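Local coordinates for protein ribulose bisphosphate carboxylase small chain (PDB 4F0H) that is the small subunit of a ribulose-bisphosphate carboxylase, probably helping to hold together the large-subunit assembly that fixes carbon dioxide, at residues Ile23-Ser28 with Thr94-Ile99; Ile80-Phe85 with Phe98-Pro103; Pro107-Ile112 with Ile125-Thr130; Ile3-Phe8 with Asn39-Arg44. All blocks are in the same frame, centred on the assembly; numbering follows the deposited sequence.

Interaction 1: residues Ile23-Ser28 with Thr94-Ile99; sequences IDYMIS and TIISFI
Met26 makes the buried half of this contact and its closest approach, reaching from helix 16-28 to Ile96 and Phe98 on the facing strand. Its chain runs straight to SD and then bends at chi3 (61°), which turns the methyl CE to within 4.0 Å of Ile96 CG2. The sulfur lies near the plane of the Phe98 ring and comes to its edge, with Met26 SD 4.4 Å from Phe98 CE1. All three side chains are buried, and van der Waals packing alone joins them.

The other half, between Tyr25 and Ile95, is partly exposed to solvent. Tyr25 extends its ring toward the corner at Ile95, where its OH is 4.2 Å from Ile95 CD1. One ring atom back from the phenol carbon, Tyr25 CE2 is 4.3 Å from Ile96 CD1, an oblique approach. Here a water does the polar work: it donates to Ile95 O at 2.9 Å and accepts from Tyr25 OH at 2.8 Å, so the phenol is tied through the water to the backbone of the corner at Ile95.

The axes of the short segments 23-28 and 96-99 are nearly antiparallel and 11.2 Å apart, a spacing filled by these side chains. Beyond them, Gln22 of the same helix also meets Ile96 and Phe98, Ile23 packs on Pro61 and Val64 of helix 61-74, and the backbone of Gly84 pairs Ile95 and Ile96 with strand 79-86.

Interaction 2: residues Ile80-Phe85 with Phe98-Pro103; sequences IKVVGF and FIVNRP
Ile80 faces two consecutive residues of the opposing strand, Val100 and Asn101, and backbone hydrogen bonds set this register. Ile80 O accepts from both Val100 N, at 2.8 Å and nearly straight, and Asn101 N, at 3.2 Å and more bent, while Ile80 N donates to Asn101 O. Further along, Val82 and Phe98 exchange two bonds, the shorter being Val82 N to Phe98 O at 2.8 Å. Lys81 CA also makes a CA-H...O contact with Phe98 O.

Apolar contacts gather on the face that carries Ile80, Val82 and Phe98. Ile80 CG2, anti to the backbone N, meets Val100 CG2 at 3.6 Å, the two side chains crossing at about a right angle, and Val82 CG2 meets Val100 CG1 at 3.7 Å. Val82 CB sits over one face of the Phe98 ring, toward its rim. An alanine in place of Ile80, keeping CB alone, would probably leave a gap beside Val100 CG2 and the Asn101 side chain. On the other face Lys81 makes a cation-pi contact with Trp48.

The extra residue opposite Ile80 makes this a classic beta bulge, set in the hairpin of strands 79-86 and 93-101 within the antiparallel sheet of the small subunit.

Interaction 3: residues Pro107-Ile112 with Ile125-Thr130; sequences PGFNLI and IQAYET
Tyr128 lays its ring against the backbone of Gly108, Phe109 and Asn110. CG lies beside the tyrosine's own backbone N and anti to its carbonyl carbon (chi1 -76°), and from there the ring meets the opposing strand. Asn110 N stands 3.5 Å above one ring face, offset toward the rim, and Tyr128 CE1 comes within 3.3 Å of Phe109 C. The Asn110 side chain crosses the tyrosine at about a right angle, yet its amide plane is turned only 20° from the ring; its ND2 is hydrogen-bonded to Tyr131 OH. Tyr128 OH is hydrogen-bonded to Thr130 O of a neighbouring subunit, and an alanine in place of Tyr128 would probably leave that carbonyl without this donor and open a gap beside Asn110.

Phe109 projects to the face opposite Asn110 and Gln126 and crosses Ile125 obliquely. Two of its ring atoms bear on the strand: Phe109 CD2 is 3.4 Å from Ile125 CG2, and Phe109 CE2 is 3.7 Å from Ala127 CB. Leu111 continues the row, its CD1 4.0 Å from Ile125 CG1.

Asn110 and Gln126 form a hydrogen-bonded antiparallel pair, and Tyr128 N donates to Gly108 O where the strand gives way to a 3-10 turn. This is a beta hairpin, consistent with the C-terminal extension of red-type Rubisco small subunits, whose hairpins join around the central channel of the holoenzyme.

Interaction 4: residues Ile3-Phe8 with Asn39-Arg44; sequences ITQGTF and NDIHPR
In Gln5, CG lies anti to the carbonyl carbon (chi1 -72°), and the extended chain beyond it carries the amide to Ile41. Ile41 in turn has CG1 anti to its backbone N (chi1 -163°), which places that atom 3.7 Å from Ile3 CG2. The two isoleucines lie alongside each other, pointing in opposite senses, an apolar patch beside the polar end of Gln5.

Gln5 NE2 donates to Ile41 O at 3.0 Å. The acceptor lies close to the glutamine's amide plane, but the N-H...O angle is 139°, a bent bond. NE2 has a stronger partner in the backbone of a chain of another protein, probably the large subunit. On the other side of the amide, a water sits 2.8 Å from Gln5 OE1 and 2.7 Å from His42 O, so both ends of the amide face polar partners.

The loop 39-44 is braced from within. Asp40 OD1 accepts from His42 N, closing an Asx turn, while its OD2 forms a salt bridge to Arg113 of a neighbouring subunit. His42 ND1 receives Arg44 N at 2.8 Å, nearly in the ring plane, and Pro43 CD lies over one face of that ring, toward the rim. Phe109 of the hairpin packs on Ile3, Ile41 and Pro43. The arrangement is thus an N-terminal arm without regular secondary structure laid against an Asx-turn loop, at a junction between protein chains.

How the interactions relate
All four contacts are largely buried, but they differ in place and chemistry. Interaction 2 lies about 4 Å from the chain's centre, whereas interaction 3, a separate hairpin, is centred about 17 Å out. Interactions 1 and 2 share Phe98 and Ile99 on strand 93-101: the first joins a helix to it through apolar side chains and a water, the second pairs it with strand 79-86 through backbone bonds. Interaction 4 lies between loops, and Thr7 N bonds to Ser97 O of interaction 1 while Ile3 O receives Arg102 NH1 of interaction 2. Interactions 3 and 4 reach neighbouring copies of this protein, and all four touch chains of another protein, interaction 2 through Phe85.

Interaction 1: residues Ile23-Ser28 with Thr94-Ile99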
loop_
_atom_site.group_PDB
_atom_site.type_symbol
_atom_site.label_atom_id
_atom_site.label_comp_id
_atom_site.label_asym_id
_atom_site.label_seq_id
_atom_site.Cartn_x
_atom_site.Cartn_y
_atom_site.Cartn_z
ATOM N N ILE B 23 -0.092 53.028 22.972
ATOM C CA ILE B 23 0.920 53.481 21.996
ATOM C C ILE B 23 2.283 53.737 22.694
ATOM O O ILE B 23 3.331 53.290 22.218
ATOM C CB ILE B 23 0.487 54.767 21.273
ATOM C CG1 ILE B 23 -0.915 54.668 20.671
ATOM C CG2 ILE B 23 1.404 55.096 20.142
ATOM C CD1 ILE B 23 -1.233 53.298 20.247
ATOM N N ASP B 24 2.266 54.456 23.828
ATOM C CA ASP B 24 3.479 54.606 24.639
ATOM C C ASP B 24 4.207 53.251 24.865
ATOM O O ASP B 24 5.414 53.121 24.692
ATOM C CB ASP B 24 3.109 55.247 25.973
ATOM C CG ASP B 24 2.872 56.771 25.857
ATOM O OD1 ASP B 24 2.096 57.332 26.650
ATOM O OD2 ASP B 24 3.465 57.424 24.964
ATOM N N TYR B 25 3.461 52.217 25.232
ATOM C CA TYR B 25 4.103 50.960 25.506
ATOM C C TYR B 25 4.767 50.439 24.196
ATOM O O TYR B 25 5.952 50.047 24.156
ATOM C CB TYR B 25 3.048 49.970 26.086
ATOM C CG TYR B 25 3.471 48.511 25.987
ATOM C CD1 TYR B 25 4.300 47.922 26.942
ATOM C CD2 TYR B 25 3.000 47.716 24.907
ATOM C CE1 TYR B 25 4.704 46.566 26.813
ATOM C CE2 TYR B 25 3.384 46.375 24.758
ATOM C CZ TYR B 25 4.243 45.812 25.707
ATOM O OH TYR B 25 4.591 44.481 25.510
ATOM N N MET B 26 3.981 50.426 23.123
ATOM C CA MET B 26 4.498 49.993 21.822
ATOM C C MET B 26 5.791 50.710 21.441
ATOM O O MET B 26 6.732 50.105 20.923
ATOM C CB MET B 26 3.428 50.154 20.726
ATOM C CG MET B 26 2.142 49.444 21.176
ATOM S SD MET B 26 0.835 49.579 19.965
ATOM C CE MET B 26 1.594 48.776 18.611
ATOM N N ILE B 27 5.817 52.011 21.703
ATOM C CA ILE B 27 6.946 52.844 21.347
ATOM C C ILE B 27 8.126 52.453 22.194
ATOM O O ILE B 27 9.239 52.360 21.705
ATOM C CB ILE B 27 6.624 54.323 21.524
ATOM C CG1 ILE B 27 5.572 54.816 20.502
ATOM C CG2 ILE B 27 7.885 55.212 21.373
ATOM C CD1 ILE B 27 5.279 56.298 20.697
ATOM N N SER B 28 7.884 52.207 23.475
ATOM C CA SER B 28 8.967 51.878 24.363
ATOM C C SER B 28 9.514 50.523 23.945
ATOM O O SER B 28 10.667 50.263 24.162
ATOM C CB SER B 28 8.456 51.850 25.789
ATOM O OG SER B 28 7.785 50.595 25.962
ATOM N N THR B 94 3.757 39.871 15.055
ATOM C CA THR B 94 2.908 40.604 15.983
ATOM C C THR B 94 3.152 40.245 17.449
ATOM O O THR B 94 3.305 39.074 17.783
ATOM C CB THR B 94 1.467 40.339 15.615
ATOM O OG1 THR B 94 1.251 40.776 14.241
ATOM C CG2 THR B 94 0.520 41.081 16.557
ATOM N N ILE B 95 3.243 41.248 18.325
ATOM C CA ILE B 95 3.252 41.015 19.736
ATOM C C ILE B 95 2.099 41.696 20.496
ATOM O O ILE B 95 2.015 41.540 21.702
ATOM C CB ILE B 95 4.604 41.361 20.444
ATOM C CG1 ILE B 95 4.831 42.853 20.490
ATOM C CG2 ILE B 95 5.832 40.587 19.840
ATOM C CD1 ILE B 95 5.840 43.229 21.708
ATOM N N ILE B 96 1.225 42.443 19.805
ATOM C CA ILE B 96 0.048 42.978 20.450
ATOM C C ILE B 96 -0.898 43.404 19.330
ATOM O O ILE B 96 -0.421 43.864 18.257
ATOM C CB ILE B 96 0.412 44.171 21.365
ATOM C CG1 ILE B 96 -0.798 44.682 22.105
ATOM C CG2 ILE B 96 0.970 45.333 20.581
ATOM C CD1 ILE B 96 -0.480 45.765 23.092
ATOM N N SER B 97 -2.197 43.251 19.561
ATOM C CA SER B 97 -3.258 43.581 18.536
ATOM C C SER B 97 -4.595 43.782 19.265
ATOM O O SER B 97 -5.101 42.853 19.881
ATOM C CB SER B 97 -3.345 42.457 17.526
ATOM O OG SER B 97 -4.459 42.555 16.666
ATOM N N PHE B 98 -5.137 45.010 19.265
ATOM C CA PHE B 98 -6.373 45.228 19.990
ATOM C C PHE B 98 -7.329 46.123 19.191
ATOM O O PHE B 98 -6.947 46.988 18.327
ATOM C CB PHE B 98 -6.069 45.822 21.379
ATOM C CG PHE B 98 -5.309 47.089 21.309
ATOM C CD1 PHE B 98 -3.928 47.081 21.291
ATOM C CD2 PHE B 98 -5.978 48.315 21.248
ATOM C CE1 PHE B 98 -3.219 48.260 21.225
ATOM C CE2 PHE B 98 -5.270 49.497 21.172
ATOM C CZ PHE B 98 -3.872 49.460 21.145
ATOM N N ILE B 99 -8.590 45.914 19.488
ATOM C CA ILE B 99 -9.650 46.578 18.826
ATOM C C ILE B 99 -9.819 48.003 19.379
ATOM O O ILE B 99 -9.851 48.223 20.603
ATOM C CB ILE B 99 -10.999 45.835 19.010
ATOM C CG1 ILE B 99 -10.900 44.379 18.571
ATOM C CG2 ILE B 99 -12.128 46.537 18.250
ATOM C CD1 ILE B 99 -10.789 44.203 17.181
HETATM O O HOH W 1 3.069 42.465 24.256
#

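Interaction 2: residues Ile80-Phe85 with Phe98-Pro103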
loop_
_atom_site.group_PDB
_atom_site.type_symbol
_atom_site.label_atom_id
_atom_site.label_comp_id
_atom_site.label_asym_id
_atom_site.label_seq_id
_atom_site.Cartn_x
_atom_site.Cartn_y
_atom_site.Cartn_z
ATOM N N ILE B 80 -11.758 47.949 13.599
ATOM C CA ILE B 80 -10.432 48.589 13.364
ATOM C C ILE B 80 -9.594 48.165 14.528
ATOM O O ILE B 80 -10.036 48.251 15.724
ATOM C CB ILE B 80 -10.552 50.173 13.356
ATOM C CG1 ILE B 80 -11.672 50.642 12.377
ATOM C CG2 ILE B 80 -9.201 50.849 13.143
ATOM C CD1 ILE B 80 -11.870 52.209 12.315
ATOM N N LYS B 81 -8.365 47.738 14.218
ATOM C CA LYS B 81 -7.438 47.336 15.227
ATOM C C LYS B 81 -6.084 47.965 15.079
ATOM O O LYS B 81 -5.680 48.396 13.988
ATOM C CB LYS B 81 -7.257 45.814 15.260
ATOM C CG LYS B 81 -6.826 45.214 13.906
ATOM C CD LYS B 81 -6.643 43.712 14.026
ATOM C CE LYS B 81 -5.804 43.112 12.893
ATOM N NZ LYS B 81 -6.165 41.669 12.806
ATOM N N VAL B 82 -5.357 47.975 16.188
ATOM C CA VAL B 82 -4.005 48.495 16.127
ATOM C C VAL B 82 -3.092 47.351 16.356
ATOM O O VAL B 82 -3.393 46.506 17.221
ATOM C CB VAL B 82 -3.770 49.613 17.190
ATOM C CG1 VAL B 82 -2.327 50.075 17.113
ATOM C CG2 VAL B 82 -4.687 50.792 16.881
ATOM N N VAL B 83 -1.995 47.284 15.614
ATOM C CA VAL B 83 -1.182 46.077 15.663
ATOM C C VAL B 83 0.255 46.498 15.881
ATOM O O VAL B 83 0.687 47.444 15.277
ATOM C CB VAL B 83 -1.287 45.290 14.318
ATOM C CG1 VAL B 83 -0.476 44.043 14.381
ATOM C CG2 VAL B 83 -2.687 44.825 14.086
ATOM N N GLY B 84 1.001 45.833 16.761
ATOM C CA GLY B 84 2.419 46.229 16.945
ATOM C C GLY B 84 3.291 45.064 16.549
ATOM O O GLY B 84 3.139 43.939 17.116
ATOM N N PHE B 85 4.175 45.314 15.566
ATOM C CA PHE B 85 5.053 44.309 14.973
ATOM C C PHE B 85 6.426 44.501 15.596
ATOM O O PHE B 85 6.974 45.625 15.579
ATOM C CB PHE B 85 5.208 44.582 13.466
ATOM C CG PHE B 85 3.946 44.483 12.715
ATOM C CD1 PHE B 85 3.384 43.225 12.439
ATOM C CD2 PHE B 85 3.300 45.613 12.286
ATOM C CE1 PHE B 85 2.184 43.127 11.747
ATOM C CE2 PHE B 85 2.082 45.535 11.567
ATOM C CZ PHE B 85 1.518 44.290 11.315
ATOM N N PHE B 98 -5.137 45.010 19.265
ATOM C CA PHE B 98 -6.373 45.228 19.990
ATOM C C PHE B 98 -7.329 46.123 19.191
ATOM O O PHE B 98 -6.947 46.988 18.327
ATOM C CB PHE B 98 -6.069 45.822 21.379
ATOM C CG PHE B 98 -5.309 47.089 21.309
ATOM C CD1 PHE B 98 -3.928 47.081 21.291
ATOM C CD2 PHE B 98 -5.978 48.315 21.248
ATOM C CE1 PHE B 98 -3.219 48.260 21.225
ATOM C CE2 PHE B 98 -5.270 49.497 21.172
ATOM C CZ PHE B 98 -3.872 49.460 21.145
ATOM N N ILE B 99 -8.590 45.914 19.488
ATOM C CA ILE B 99 -9.650 46.578 18.826
ATOM C C ILE B 99 -9.819 48.003 19.379
ATOM O O ILE B 99 -9.851 48.223 20.603
ATOM C CB ILE B 99 -10.999 45.835 19.010
ATOM C CG1 ILE B 99 -10.900 44.379 18.571
ATOM C CG2 ILE B 99 -12.128 46.537 18.250
ATOM C CD1 ILE B 99 -10.789 44.203 17.181
ATOM N N VAL B 100 -9.935 48.953 18.440
ATOM C CA VAL B 100 -10.174 50.403 18.744
ATOM C C VAL B 100 -11.435 50.934 18.085
ATOM O O VAL B 100 -11.798 52.116 18.233
ATOM C CB VAL B 100 -9.006 51.295 18.296
ATOM C CG1 VAL B 100 -7.767 50.928 18.994
ATOM C CG2 VAL B 100 -8.840 51.227 16.749
ATOM N N ASN B 101 -12.082 50.096 17.296
ATOM C CA ASN B 101 -13.435 50.437 16.843
ATOM C C ASN B 101 -14.245 49.226 16.520
ATOM O O ASN B 101 -13.745 48.349 15.813
ATOM C CB ASN B 101 -13.324 51.292 15.600
ATOM C CG ASN B 101 -14.635 51.932 15.217
ATOM O OD1 ASN B 101 -15.257 51.544 14.233
ATOM N ND2 ASN B 101 -15.068 52.906 15.988
ATOM N N ARG B 102 -15.511 49.197 16.967
ATOM C CA ARG B 102 -16.464 48.136 16.596
ATOM C C ARG B 102 -17.665 48.726 15.894
ATOM O O ARG B 102 -18.069 49.819 16.204
ATOM C CB ARG B 102 -16.999 47.432 17.847
ATOM C CG ARG B 102 -15.908 46.807 18.650
ATOM C CD ARG B 102 -16.423 46.346 20.057
ATOM N NE ARG B 102 -15.263 45.752 20.728
ATOM C CZ ARG B 102 -14.869 44.508 20.589
ATOM N NH1 ARG B 102 -15.586 43.642 19.882
ATOM N NH2 ARG B 102 -13.774 44.136 21.216
ATOM N N PRO B 103 -18.267 48.007 14.951
ATOM C CA PRO B 103 -19.570 48.479 14.446
ATOM C C PRO B 103 -20.634 48.504 15.573
ATOM O O PRO B 103 -20.371 48.032 16.687
ATOM C CB PRO B 103 -19.877 47.505 13.325
ATOM C CG PRO B 103 -19.091 46.280 13.720
ATOM C CD PRO B 103 -17.817 46.792 14.265
#

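Interaction 3: residues Pro107-Ile112 with Ile125-Thr130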
loop_
_atom_site.group_PDB
_atom_site.type_symbol
_atom_site.label_atom_id
_atom_site.label_comp_id
_atom_site.label_asym_id
_atom_site.label_seq_id
_atom_site.Cartn_x
_atom_site.Cartn_y
_atom_site.Cartn_z
ATOM N N PRO B 107 -24.172 41.010 14.678
ATOM C CA PRO B 107 -25.083 39.853 14.691
ATOM C C PRO B 107 -24.396 38.491 14.895
ATOM O O PRO B 107 -25.073 37.538 15.326
ATOM C CB PRO B 107 -25.719 39.891 13.312
ATOM C CG PRO B 107 -24.613 40.406 12.453
ATOM C CD PRO B 107 -24.007 41.537 13.325
ATOM N N GLY B 108 -23.086 38.377 14.583
ATOM C CA GLY B 108 -22.377 37.131 14.907
ATOM C C GLY B 108 -22.289 36.198 13.698
ATOM O O GLY B 108 -22.129 36.656 12.568
ATOM N N PHE B 109 -22.362 34.890 13.950
ATOM C CA PHE B 109 -21.920 33.874 12.987
ATOM C C PHE B 109 -22.908 32.776 12.758
ATOM O O PHE B 109 -23.510 32.353 13.681
ATOM C CB PHE B 109 -20.641 33.181 13.443
ATOM C CG PHE B 109 -19.425 34.086 13.421
ATOM C CD1 PHE B 109 -19.012 34.751 14.567
ATOM C CD2 PHE B 109 -18.710 34.266 12.262
ATOM C CE1 PHE B 109 -17.870 35.580 14.543
ATOM C CE2 PHE B 109 -17.581 35.089 12.248
ATOM C CZ PHE B 109 -17.158 35.744 13.388
ATOM N N ASN B 110 -23.071 32.347 11.513
ATOM C CA ASN B 110 -23.833 31.162 11.209
ATOM C C ASN B 110 -22.893 29.975 11.352
ATOM O O ASN B 110 -21.767 30.075 10.949
ATOM C CB ASN B 110 -24.418 31.209 9.772
ATOM C CG ASN B 110 -25.513 30.088 9.544
ATOM O OD1 ASN B 110 -26.014 29.433 10.513
ATOM N ND2 ASN B 110 -25.861 29.874 8.304
ATOM N N LEU B 111 -23.361 28.873 11.944
ATOM C CA LEU B 111 -22.587 27.623 12.002
ATOM C C LEU B 111 -23.215 26.593 11.033
ATOM O O LEU B 111 -24.399 26.216 11.178
ATOM C CB LEU B 111 -22.466 27.079 13.439
ATOM C CG LEU B 111 -21.791 25.721 13.643
ATOM C CD1 LEU B 111 -20.367 25.790 13.491
ATOM C CD2 LEU B 111 -22.098 25.185 15.074
ATOM N N ILE B 112 -22.405 26.134 10.065
ATOM C CA ILE B 112 -22.850 25.206 9.010
ATOM C C ILE B 112 -22.249 23.818 9.269
ATOM O O ILE B 112 -21.070 23.723 9.564
ATOM C CB ILE B 112 -22.406 25.700 7.652
ATOM C CG1 ILE B 112 -23.054 27.082 7.417
ATOM C CG2 ILE B 112 -22.908 24.704 6.594
ATOM C CD1 ILE B 112 -22.264 28.059 6.864
ATOM N N ILE B 125 -18.036 28.364 9.543
ATOM C CA ILE B 125 -18.540 29.483 10.257
ATOM C C ILE B 125 -18.566 30.634 9.268
ATOM O O ILE B 125 -17.606 30.848 8.550
ATOM C CB ILE B 125 -17.521 29.709 11.416
ATOM C CG1 ILE B 125 -17.860 28.709 12.562
ATOM C CG2 ILE B 125 -17.433 31.161 11.894
ATOM C CD1 ILE B 125 -16.652 28.488 13.500
ATOM N N GLN B 126 -19.647 31.401 9.259
ATOM C CA GLN B 126 -19.792 32.490 8.300
ATOM C C GLN B 126 -20.428 33.695 9.004
ATOM O O GLN B 126 -21.470 33.575 9.624
ATOM C CB GLN B 126 -20.752 32.087 7.180
ATOM C CG GLN B 126 -20.897 33.189 6.082
ATOM C CD GLN B 126 -19.883 32.982 4.947
ATOM O OE1 GLN B 126 -19.683 31.844 4.566
ATOM N NE2 GLN B 126 -19.212 34.081 4.420
ATOM N N ALA B 127 -19.779 34.848 8.960
ATOM C CA ALA B 127 -20.357 35.966 9.662
ATOM C C ALA B 127 -21.637 36.407 8.940
ATOM O O ALA B 127 -21.647 36.532 7.711
ATOM C CB ALA B 127 -19.340 37.138 9.757
ATOM N N TYR B 128 -22.697 36.707 9.691
ATOM C CA TYR B 128 -23.929 37.112 9.024
ATOM C C TYR B 128 -23.745 38.313 8.138
ATOM O O TYR B 128 -24.302 38.383 7.060
ATOM C CB TYR B 128 -25.005 37.404 10.085
ATOM C CG TYR B 128 -25.520 36.106 10.606
ATOM C CD1 TYR B 128 -25.281 35.697 11.927
ATOM C CD2 TYR B 128 -26.198 35.251 9.755
ATOM C CE1 TYR B 128 -25.737 34.499 12.384
ATOM C CE2 TYR B 128 -26.680 34.013 10.234
ATOM C CZ TYR B 128 -26.433 33.641 11.516
ATOM O OH TYR B 128 -26.928 32.415 11.974
ATOM N N GLU B 129 -22.940 39.284 8.551
ATOM C CA GLU B 129 -22.858 40.456 7.666
ATOM C C GLU B 129 -22.242 40.085 6.314
ATOM O O GLU B 129 -22.387 40.815 5.361
ATOM C CB GLU B 129 -22.141 41.604 8.332
ATOM C CG GLU B 129 -23.047 42.153 9.440
ATOM C CD GLU B 129 -24.307 42.807 8.855
ATOM O OE1 GLU B 129 -24.182 43.749 8.007
ATOM O OE2 GLU B 129 -25.403 42.378 9.240
ATOM N N THR B 130 -21.552 38.951 6.214
ATOM C CA THR B 130 -20.892 38.689 4.926
ATOM C C THR B 130 -21.862 38.011 3.976
ATOM O O THR B 130 -21.490 37.709 2.859
ATOM C CB THR B 130 -19.650 37.779 5.066
ATOM O OG1 THR B 130 -20.052 36.534 5.644
ATOM C CG2 THR B 130 -18.608 38.417 5.940
HETATM O O HOH W 2 -21.433 39.383 11.202
#

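Interaction 4: residues Ile3-Phe8 with Asn39-Arg44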
loop_
_atom_site.group_PDB
_atom_site.type_symbol
_atom_site.label_atom_id
_atom_site.label_comp_id
_atom_site.label_asym_id
_atom_site.label_seq_id
_atom_site.Cartn_x
_atom_site.Cartn_y
_atom_site.Cartn_z
ATOM N N ILE B 3 -17.527 40.504 19.654
ATOM C CA ILE B 3 -16.451 39.678 19.104
ATOM C C ILE B 3 -15.208 39.804 20.012
ATOM O O ILE B 3 -14.804 40.929 20.319
ATOM C CB ILE B 3 -16.071 40.196 17.719
ATOM C CG1 ILE B 3 -17.139 39.795 16.721
ATOM C CG2 ILE B 3 -14.692 39.673 17.337
ATOM C CD1 ILE B 3 -17.413 38.381 16.679
ATOM N N THR B 4 -14.588 38.692 20.442
ATOM C CA THR B 4 -13.486 38.868 21.379
ATOM C C THR B 4 -12.108 38.506 20.855
ATOM O O THR B 4 -11.298 38.059 21.610
ATOM C CB THR B 4 -13.746 38.145 22.699
ATOM O OG1 THR B 4 -13.979 36.754 22.437
ATOM C CG2 THR B 4 -14.968 38.749 23.414
ATOM N N GLN B 5 -11.862 38.690 19.550
ATOM C CA GLN B 5 -10.497 38.837 19.015
ATOM C C GLN B 5 -9.893 40.081 19.678
ATOM O O GLN B 5 -10.641 40.983 20.021
ATOM C CB GLN B 5 -10.580 39.105 17.517
ATOM C CG GLN B 5 -10.988 37.879 16.754
ATOM C CD GLN B 5 -11.311 38.196 15.344
ATOM O OE1 GLN B 5 -10.624 38.983 14.683
ATOM N NE2 GLN B 5 -12.366 37.578 14.847
ATOM N N GLY B 6 -8.572 40.151 19.842
ATOM C CA GLY B 6 -7.945 41.368 20.357
ATOM C C GLY B 6 -7.459 41.159 21.783
ATOM O O GLY B 6 -8.044 40.388 22.520
ATOM N N THR B 7 -6.378 41.835 22.166
ATOM C CA THR B 7 -5.819 41.637 23.504
ATOM C C THR B 7 -6.724 42.123 24.653
ATOM O O THR B 7 -6.624 41.613 25.791
ATOM C CB THR B 7 -4.482 42.352 23.588
ATOM O OG1 THR B 7 -3.688 41.912 22.484
ATOM C CG2 THR B 7 -3.734 42.012 24.832
ATOM N N PHE B 8 -7.604 43.102 24.417
ATOM C CA PHE B 8 -8.361 43.639 25.557
ATOM C C PHE B 8 -9.863 43.657 25.414
ATOM O O PHE B 8 -10.612 44.481 26.054
ATOM C CB PHE B 8 -7.913 45.046 25.896
ATOM C CG PHE B 8 -6.415 45.204 26.072
ATOM C CD1 PHE B 8 -5.665 45.885 25.120
ATOM C CD2 PHE B 8 -5.780 44.718 27.169
ATOM C CE1 PHE B 8 -4.260 46.039 25.315
ATOM C CE2 PHE B 8 -4.407 44.880 27.339
ATOM C CZ PHE B 8 -3.677 45.550 26.412
ATOM N N ASN B 39 -14.515 44.361 7.608
ATOM C CA ASN B 39 -15.917 44.060 7.914
ATOM C C ASN B 39 -16.256 42.571 7.555
ATOM O O ASN B 39 -17.394 42.226 7.399
ATOM C CB ASN B 39 -16.945 45.077 7.278
ATOM C CG ASN B 39 -16.935 45.096 5.731
ATOM O OD1 ASN B 39 -16.393 44.226 5.087
ATOM N ND2 ASN B 39 -17.480 46.194 5.136
ATOM N N ASP B 40 -15.247 41.702 7.424
ATOM C CA ASP B 40 -15.507 40.248 7.520
ATOM C C ASP B 40 -14.821 39.807 8.821
ATOM O O ASP B 40 -13.595 39.643 8.861
ATOM C CB ASP B 40 -14.955 39.526 6.309
ATOM C CG ASP B 40 -14.941 38.018 6.480
ATOM O OD1 ASP B 40 -15.500 37.512 7.459
ATOM O OD2 ASP B 40 -14.397 37.326 5.616
ATOM N N ILE B 41 -15.578 39.756 9.911
ATOM C CA ILE B 41 -14.943 39.480 11.244
ATOM C C ILE B 41 -14.584 37.945 11.511
ATOM O O ILE B 41 -14.336 37.504 12.649
ATOM C CB ILE B 41 -15.723 40.202 12.376
ATOM C CG1 ILE B 41 -14.860 40.289 13.649
ATOM C CG2 ILE B 41 -17.077 39.536 12.610
ATOM C CD1 ILE B 41 -13.710 41.216 13.594
ATOM N N HIS B 42 -14.580 37.129 10.453
ATOM C CA HIS B 42 -14.207 35.711 10.617
ATOM C C HIS B 42 -12.831 35.647 11.305
ATOM O O HIS B 42 -11.888 36.398 10.953
ATOM C CB HIS B 42 -14.122 35.048 9.243
ATOM C CG HIS B 42 -14.089 33.547 9.290
ATOM N ND1 HIS B 42 -12.954 32.825 9.655
ATOM C CD2 HIS B 42 -15.059 32.631 9.042
ATOM C CE1 HIS B 42 -13.233 31.523 9.603
ATOM N NE2 HIS B 42 -14.501 31.382 9.222
ATOM N N PRO B 43 -12.699 34.745 12.256
ATOM C CA PRO B 43 -11.435 34.578 12.975
ATOM C C PRO B 43 -10.303 34.048 12.156
ATOM O O PRO B 43 -9.156 34.097 12.640
ATOM C CB PRO B 43 -11.760 33.501 14.028
ATOM C CG PRO B 43 -12.952 32.778 13.488
ATOM C CD PRO B 43 -13.758 33.821 12.767
ATOM N N ARG B 44 -10.583 33.527 10.947
ATOM C CA ARG B 44 -9.491 33.079 10.099
ATOM C C ARG B 44 -9.241 34.077 8.957
ATOM O O ARG B 44 -8.570 33.724 8.022
ATOM C CB ARG B 44 -9.744 31.702 9.499
ATOM C CG ARG B 44 -10.210 30.621 10.500
ATOM C CD ARG B 44 -9.067 30.010 11.337
ATOM N NE ARG B 44 -7.997 29.383 10.531
ATOM C CZ ARG B 44 -7.978 28.124 10.083
ATOM N NH1 ARG B 44 -8.961 27.277 10.345
ATOM N NH2 ARG B 44 -6.946 27.695 9.372
HETATM O O HOH W 3 -10.268 38.233 12.018
#